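Local structure of DBF2 kinase activator protein MOB1 (Saccharomyces cerevisiae, 2HJN) at residues Phe24-Lys32 / Glu137-Asp148. The protein activates the DBF2 protein kinase as its partner subunit in the mitotic exit network, binding DBF2 so that the upstream kinase CDC15 can phosphorylate it. Numbering follows the deposited sequence.
Sequences FNYTPSHQK and ECLMRWCQDQFD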
ATOM      1  N   PHE A  24      17.776   3.509   6.204  1.00 32.23           N
ATOM      2  CA  PHE A  24      18.233   3.208   4.849  1.00 30.37           C
ATOM      3  C   PHE A  24      17.315   2.271   4.051  1.00 28.21           C
ATOM      4  O   PHE A  24      17.793   1.676   3.085  1.00 28.56           O
ATOM      5  CB  PHE A  24      19.693   2.685   4.883  1.00 31.14           C
ATOM      6  CG  PHE A  24      20.628   3.569   5.694  1.00 32.18           C
ATOM      7  CD1 PHE A  24      21.021   4.825   5.205  1.00 32.85           C
ATOM      8  CD2 PHE A  24      21.069   3.162   6.955  1.00 33.69           C
ATOM      9  CE1 PHE A  24      21.843   5.681   5.973  1.00 37.19           C
ATOM     10  CE2 PHE A  24      21.905   3.987   7.731  1.00 32.81           C
ATOM     11  CZ  PHE A  24      22.289   5.245   7.242  1.00 35.19           C
ATOM     12  N   ASN A  25      16.025   2.183   4.431  1.00 24.63           N
ATOM     13  CA  ASN A  25      14.956   1.585   3.620  1.00 22.26           C
ATOM     14  C   ASN A  25      14.442   2.548   2.539  1.00 20.12           C
ATOM     15  O   ASN A  25      14.564   3.751   2.664  1.00 19.85           O
ATOM     16  CB  ASN A  25      13.750   1.162   4.499  1.00 21.63           C
ATOM     17  CG  ASN A  25      14.137   0.275   5.650  1.00 25.42           C
ATOM     18  OD1 ASN A  25      15.220  -0.337   5.669  1.00 27.29           O
ATOM     19  ND2 ASN A  25      13.261   0.222   6.654  1.00 27.52           N
ATOM     20  N   TYR A  26      13.795   2.011   1.510  1.00 18.26           N
ATOM     21  CA  TYR A  26      13.178   2.819   0.460  1.00 15.07           C
ATOM     22  C   TYR A  26      12.165   3.826   1.074  1.00 14.98           C
ATOM     23  O   TYR A  26      11.354   3.436   1.921  1.00 12.82           O
ATOM     24  CB  TYR A  26      12.475   1.900  -0.558  1.00 13.69           C
ATOM     25  CG  TYR A  26      11.684   2.680  -1.605  1.00 14.34           C
ATOM     26  CD1 TYR A  26      12.338   3.523  -2.510  1.00 13.63           C
ATOM     27  CD2 TYR A  26      10.285   2.626  -1.656  1.00 11.58           C
ATOM     28  CE1 TYR A  26      11.618   4.300  -3.459  1.00 13.28           C
ATOM     29  CE2 TYR A  26       9.559   3.401  -2.633  1.00 13.02           C
ATOM     30  CZ  TYR A  26      10.238   4.226  -3.503  1.00 14.01           C
ATOM     31  OH  TYR A  26       9.585   4.975  -4.464  1.00 16.66           O
ATOM     32  N   THR A  27      12.319   5.114   0.702  1.00 15.09           N
ATOM     33  CA  THR A  27      11.333   6.187   0.991  1.00 15.92           C
ATOM     34  C   THR A  27      10.332   6.418  -0.170  1.00 14.77           C
ATOM     35  O   THR A  27      10.705   6.827  -1.264  1.00 14.97           O
ATOM     36  CB  THR A  27      12.036   7.541   1.384  1.00 17.34           C
ATOM     37  OG1 THR A  27      12.979   7.298   2.437  1.00 19.00           O
ATOM     38  CG2 THR A  27      10.999   8.576   1.900  1.00 16.98           C
ATOM     39  N   PRO A  28       9.025   6.127   0.055  1.00 15.11           N
ATOM     40  CA  PRO A  28       8.112   6.366  -1.063  1.00 14.08           C
ATOM     41  C   PRO A  28       7.936   7.851  -1.409  1.00 15.38           C
ATOM     42  O   PRO A  28       8.145   8.711  -0.570  1.00 14.86           O
ATOM     43  CB  PRO A  28       6.793   5.681  -0.598  1.00 15.12           C
ATOM     44  CG  PRO A  28       7.248   4.686   0.542  1.00 14.06           C
ATOM     45  CD  PRO A  28       8.338   5.532   1.217  1.00 14.88           C
ATOM     46  N   SER A  29       7.653   8.142  -2.674  1.00 14.64           N
ATOM     47  CA  SER A  29       7.258   9.446  -3.170  1.00 15.64           C
ATOM     48  C   SER A  29       6.296   9.232  -4.354  1.00 15.82           C
ATOM     49  O   SER A  29       6.655   8.642  -5.362  1.00 17.07           O
ATOM     50  CB  SER A  29       8.449  10.293  -3.670  1.00 16.28           C
ATOM     51  OG  SER A  29       8.016  11.577  -4.164  1.00 14.73           O
ATOM     52  N   HIS A  30       5.073   9.723  -4.226  1.00 15.62           N
ATOM     53  CA  HIS A  30       4.101   9.724  -5.288  1.00 16.89           C
ATOM     54  C   HIS A  30       4.451  10.811  -6.336  1.00 17.66           C
ATOM     55  O   HIS A  30       4.881  11.929  -5.992  1.00 18.63           O
ATOM     56  CB  HIS A  30       2.714  10.015  -4.654  1.00 18.73           C
ATOM     57  CG  HIS A  30       1.566   9.904  -5.608  1.00 19.64           C
ATOM     58  ND1 HIS A  30       0.874  11.004  -6.056  1.00 20.94           N
ATOM     59  CD2 HIS A  30       0.958   8.820  -6.156  1.00 22.17           C
ATOM     60  CE1 HIS A  30      -0.091  10.607  -6.872  1.00 20.85           C
ATOM     61  NE2 HIS A  30      -0.058   9.291  -6.956  1.00 21.32           N
ATOM     62  N   GLN A  31       4.192  10.495  -7.597  1.00 15.81           N
ATOM     63  CA  GLN A  31       4.395  11.390  -8.734  1.00 15.89           C
ATOM     64  C   GLN A  31       3.055  11.946  -9.228  1.00 15.80           C
ATOM     65  O   GLN A  31       2.109  11.212  -9.464  1.00 14.79           O
ATOM     66  CB  GLN A  31       5.093  10.670  -9.900  1.00 15.12           C
ATOM     67  CG  GLN A  31       5.431  11.568 -11.118  1.00 16.11           C
ATOM     68  CD  GLN A  31       6.493  12.577 -10.867  1.00 15.54           C
ATOM     69  OE1 GLN A  31       7.343  12.420  -9.968  1.00 16.79           O
ATOM     70  NE2 GLN A  31       6.462  13.659 -11.644  1.00 14.10           N
ATOM     71  N   LYS A  32       2.980  13.255  -9.354  1.00 17.78           N
ATOM     72  CA  LYS A  32       1.770  13.869  -9.906  1.00 21.69           C
ATOM     73  C   LYS A  32       1.464  13.351 -11.338  1.00 22.69           C
ATOM     74  O   LYS A  32       2.384  13.145 -12.161  1.00 21.89           O
ATOM     75  CB  LYS A  32       1.848  15.419  -9.833  1.00 21.90           C
ATOM     76  CG  LYS A  32       2.786  16.050 -10.834  1.00 27.03           C
ATOM     77  CD  LYS A  32       2.187  17.350 -11.386  1.00 32.56           C
ATOM     78  CE  LYS A  32       2.869  17.738 -12.680  1.00 36.36           C
ATOM     79  NZ  LYS A  32       2.310  19.041 -13.188  1.00 39.10           N
ATOM     80  N   GLU A 137      15.688   3.020  -4.212  1.00 14.29           N
ATOM     81  CA  GLU A 137      15.715   4.440  -3.951  1.00 13.15           C
ATOM     82  C   GLU A 137      16.293   5.254  -5.097  1.00 13.27           C
ATOM     83  O   GLU A 137      15.652   6.198  -5.563  1.00 11.67           O
ATOM     84  CB  GLU A 137      16.451   4.722  -2.614  1.00 15.04           C
ATOM     85  CG  GLU A 137      16.556   6.195  -2.223  1.00 16.66           C
ATOM     86  CD  GLU A 137      15.259   6.796  -1.707  1.00 20.32           C
ATOM     87  OE1 GLU A 137      14.523   6.070  -1.041  1.00 23.01           O
ATOM     88  OE2 GLU A 137      14.984   8.010  -1.927  1.00 19.67           O
ATOM     89  N   CYS A 138      17.527   4.934  -5.519  1.00 13.99           N
ATOM     90  CA  CYS A 138      18.218   5.629  -6.616  1.00 13.88           C
ATOM     91  C   CYS A 138      17.409   5.571  -7.917  1.00 14.40           C
ATOM     92  O   CYS A 138      17.290   6.580  -8.638  1.00 15.57           O
ATOM     93  CB  CYS A 138      19.585   4.953  -6.852  1.00 13.97           C
ATOM     94  SG  CYS A 138      20.858   5.312  -5.557  1.00 20.77           S
ATOM     95  N   LEU A 139      16.917   4.373  -8.258  1.00 13.84           N
ATOM     96  CA  LEU A 139      16.165   4.169  -9.482  1.00 13.89           C
ATOM     97  C   LEU A 139      14.896   4.983  -9.491  1.00 13.10           C
ATOM     98  O   LEU A 139      14.617   5.638 -10.498  1.00 13.12           O
ATOM     99  CB  LEU A 139      15.796   2.696  -9.742  1.00 14.49           C
ATOM    100  CG  LEU A 139      14.931   2.232 -10.923  1.00 16.21           C
ATOM    101  CD1 LEU A 139      15.115   0.723 -11.155  1.00 19.57           C
ATOM    102  CD2 LEU A 139      13.468   2.367 -10.695  1.00 20.93           C
HETATM  103  N   MSE A 140      14.102   4.891  -8.425  1.00 12.55           N
HETATM  104  CA  MSE A 140      12.798   5.604  -8.364  1.00 13.00           C
HETATM  105  C   MSE A 140      12.997   7.112  -8.366  1.00 13.46           C
HETATM  106  O   MSE A 140      12.270   7.812  -9.053  1.00 14.65           O
HETATM  107  CB  MSE A 140      12.008   5.203  -7.128  1.00 12.43           C
HETATM  108  CG  MSE A 140      11.634   3.719  -7.110  1.00 13.90           C
HETATM  109 SE   MSE A 140      10.415   3.125  -8.589  1.00 18.39          SE
HETATM  110  CE  MSE A 140       8.795   3.450  -7.558  1.00 17.25           C
ATOM    111  N   ARG A 141      13.963   7.625  -7.597  1.00 14.64           N
ATOM    112  CA  ARG A 141      14.296   9.074  -7.628  1.00 15.46           C
ATOM    113  C   ARG A 141      14.788   9.499  -9.028  1.00 15.22           C
ATOM    114  O   ARG A 141      14.514  10.594  -9.458  1.00 15.01           O
ATOM    115  CB  ARG A 141      15.372   9.473  -6.580  1.00 15.79           C
ATOM    116  CG  ARG A 141      14.942   9.485  -5.060  1.00 17.13           C
ATOM    117  CD  ARG A 141      13.575  10.146  -4.702  1.00 16.31           C
ATOM    118  NE  ARG A 141      12.377   9.352  -5.060  1.00 15.06           N
ATOM    119  CZ  ARG A 141      11.914   8.288  -4.424  1.00 12.31           C
ATOM    120  NH1 ARG A 141      12.526   7.765  -3.371  1.00 13.00           N
ATOM    121  NH2 ARG A 141      10.815   7.706  -4.873  1.00 13.98           N
ATOM    122  N   TRP A 142      15.526   8.628  -9.709  1.00 15.25           N
ATOM    123  CA  TRP A 142      15.928   8.896 -11.123  1.00 16.25           C
ATOM    124  C   TRP A 142      14.687   8.989 -12.062  1.00 15.83           C
ATOM    125  O   TRP A 142      14.613   9.873 -12.957  1.00 14.29           O
ATOM    126  CB  TRP A 142      16.958   7.860 -11.635  1.00 15.63           C
ATOM    127  CG  TRP A 142      17.304   8.055 -13.100  1.00 16.57           C
ATOM    128  CD1 TRP A 142      18.262   8.869 -13.636  1.00 17.72           C
ATOM    129  CD2 TRP A 142      16.653   7.421 -14.186  1.00 18.62           C
ATOM    130  NE1 TRP A 142      18.270   8.754 -15.019  1.00 18.81           N
ATOM    131  CE2 TRP A 142      17.273   7.880 -15.382  1.00 17.73           C
ATOM    132  CE3 TRP A 142      15.632   6.461 -14.272  1.00 13.03           C
ATOM    133  CZ2 TRP A 142      16.859   7.458 -16.644  1.00 17.60           C
ATOM    134  CZ3 TRP A 142      15.196   6.064 -15.556  1.00 15.38           C
ATOM    135  CH2 TRP A 142      15.834   6.535 -16.713  1.00 17.37           C
ATOM    136  N   CYS A 143      13.711   8.092 -11.866  1.00 15.33           N
ATOM    137  CA  CYS A 143      12.481   8.167 -12.674  1.00 15.37           C
ATOM    138  C   CYS A 143      11.747   9.504 -12.487  1.00 15.21           C
ATOM    139  O   CYS A 143      11.291  10.098 -13.471  1.00 14.85           O
ATOM    140  CB  CYS A 143      11.533   6.984 -12.382  1.00 15.35           C
ATOM    141  SG  CYS A 143      12.150   5.401 -12.944  1.00 16.49           S
ATOM    142  N   GLN A 144      11.589   9.932 -11.232  1.00 15.46           N
ATOM    143  CA  GLN A 144      10.966  11.221 -10.916  1.00 16.06           C
ATOM    144  C   GLN A 144      11.707  12.400 -11.545  1.00 16.08           C
ATOM    145  O   GLN A 144      11.073  13.329 -12.035  1.00 14.55           O
ATOM    146  CB  GLN A 144      10.815  11.440  -9.389  1.00 16.05           C
ATOM    147  CG  GLN A 144       9.866  10.446  -8.731  1.00 13.22           C
ATOM    148  CD  GLN A 144       9.561  10.807  -7.318  1.00 17.81           C
ATOM    149  OE1 GLN A 144      10.428  10.667  -6.442  1.00 13.47           O
ATOM    150  NE2 GLN A 144       8.330  11.322  -7.072  1.00 16.07           N
ATOM    151  N   ASP A 145      13.041  12.373 -11.515  1.00 15.97           N
ATOM    152  CA  ASP A 145      13.824  13.372 -12.217  1.00 17.21           C
ATOM    153  C   ASP A 145      13.550  13.388 -13.721  1.00 17.53           C
ATOM    154  O   ASP A 145      13.543  14.463 -14.316  1.00 16.79           O
ATOM    155  CB  ASP A 145      15.337  13.262 -11.925  1.00 17.71           C
ATOM    156  CG  ASP A 145      15.692  13.563 -10.459  1.00 20.69           C
ATOM    157  OD1 ASP A 145      14.926  14.269  -9.743  1.00 23.15           O
ATOM    158  OD2 ASP A 145      16.760  13.086 -10.025  1.00 26.04           O
ATOM    159  N   GLN A 146      13.295  12.233 -14.357  1.00 17.06           N
ATOM    160  CA  GLN A 146      12.915  12.280 -15.788  1.00 17.72           C
ATOM    161  C   GLN A 146      11.505  12.856 -15.931  1.00 17.70           C
ATOM    162  O   GLN A 146      11.287  13.718 -16.785  1.00 17.89           O
ATOM    163  CB  GLN A 146      12.998  10.897 -16.468  1.00 18.22           C
ATOM    164  CG  GLN A 146      14.297  10.111 -16.217  1.00 19.82           C
ATOM    165  CD  GLN A 146      15.614  10.966 -16.276  1.00 27.69           C
ATOM    166  OE1 GLN A 146      16.069  11.323 -17.374  1.00 24.58           O
ATOM    167  NE2 GLN A 146      16.253  11.229 -15.088  1.00 25.86           N
ATOM    168  N   PHE A 147      10.549  12.409 -15.090  1.00 16.29           N
ATOM    169  CA  PHE A 147       9.151  12.925 -15.197  1.00 16.10           C
ATOM    170  C   PHE A 147       9.133  14.451 -15.012  1.00 16.77           C
ATOM    171  O   PHE A 147       8.297  15.169 -15.586  1.00 15.90           O
ATOM    172  CB  PHE A 147       8.201  12.263 -14.163  1.00 14.77           C
ATOM    173  CG  PHE A 147       8.069  10.761 -14.286  1.00 13.55           C
ATOM    174  CD1 PHE A 147       8.047   9.955 -13.133  1.00 13.16           C
ATOM    175  CD2 PHE A 147       8.002  10.133 -15.540  1.00 15.88           C
ATOM    176  CE1 PHE A 147       7.937   8.560 -13.224  1.00 12.67           C
ATOM    177  CE2 PHE A 147       7.901   8.725 -15.642  1.00 16.87           C
ATOM    178  CZ  PHE A 147       7.859   7.932 -14.445  1.00 13.41           C
ATOM    179  N   ASP A 148      10.059  14.953 -14.201  1.00 18.20           N
ATOM    180  CA  ASP A 148      10.036  16.387 -13.810  1.00 19.93           C
ATOM    181  C   ASP A 148      10.854  17.270 -14.795  1.00 20.69           C
ATOM    182  O   ASP A 148      10.937  18.507 -14.644  1.00 21.63           O
ATOM    183  CB  ASP A 148      10.573  16.547 -12.385  1.00 18.89           C
ATOM    184  CG  ASP A 148       9.553  16.181 -11.315  1.00 22.09           C
ATOM    185  OD1 ASP A 148       8.347  15.994 -11.610  1.00 23.61           O
ATOM    186  OD2 ASP A 148       9.961  16.100 -10.149  1.00 24.23           O
TER
HETATM  187  O   HOH W   1       8.409  14.522  -8.611  1.00 21.79           O
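Gln-144, on helix 132-147, reaches across to Ser-29 and Gln-31 of the extended loop 24-32. Its CB and CG lie alongside the amide oxygen of Gln-31, CG coming to 3.4 Å from OE1. The chain stays extended past CG (chi2 -171°), carrying the amide out to the side chains of Ser-29 and Gln-31. There OE1 of Gln-144 takes a bond from Arg-141 NE one turn back, while Gln-144 NE2 gives one in the amide plane to Ser-29 OG (2.9 Å) and a longer one to Gln-31 OE1. The two glutamines pass in opposite directions with their amides almost perpendicular (84°).

Gln-31 continues the chain of bonds: its NE2 donates nearly straight to Asp-148 OD1 (3.0 Å), meeting the carboxylate from above its plane, and a water donates to both Gln-31 OE1 and Asp-148 OD2. CG of Gln-31 lies 3.7 Å from Phe-147 CD1.

Toward the other end, Arg-141 bends at chi2 and chi3. Its NH2 reaches Tyr-26 OH in the guanidinium plane (3.0 Å), Ser-29 CB lies over one guanidinium face, and NH1 joins Glu-137 OE2 in a salt bridge, with a weak bond to Thr-27 O. Glu-137 OE1 receives the Thr-27 N-H almost head-on (3.0 Å), and Met-140 CG packs against Tyr-26 CE1. Tyr-26 OH also bonds Asn-91 of helix 75-97, and Arg-141 NH2 bonds Tyr-87 there.

A leucine in place of Gln-144 would probably leave Ser-29 OG and Gln-31 OE1 without this donor and Arg-141 NE without its acceptor.

Mainly polar side chains thus join loop to helix, with Tyr-26 against Met-140 and Gln-31 against Phe-147 as apolar contacts, and an irregular N-terminal segment lies along a helix of the Mob1/phocein fold.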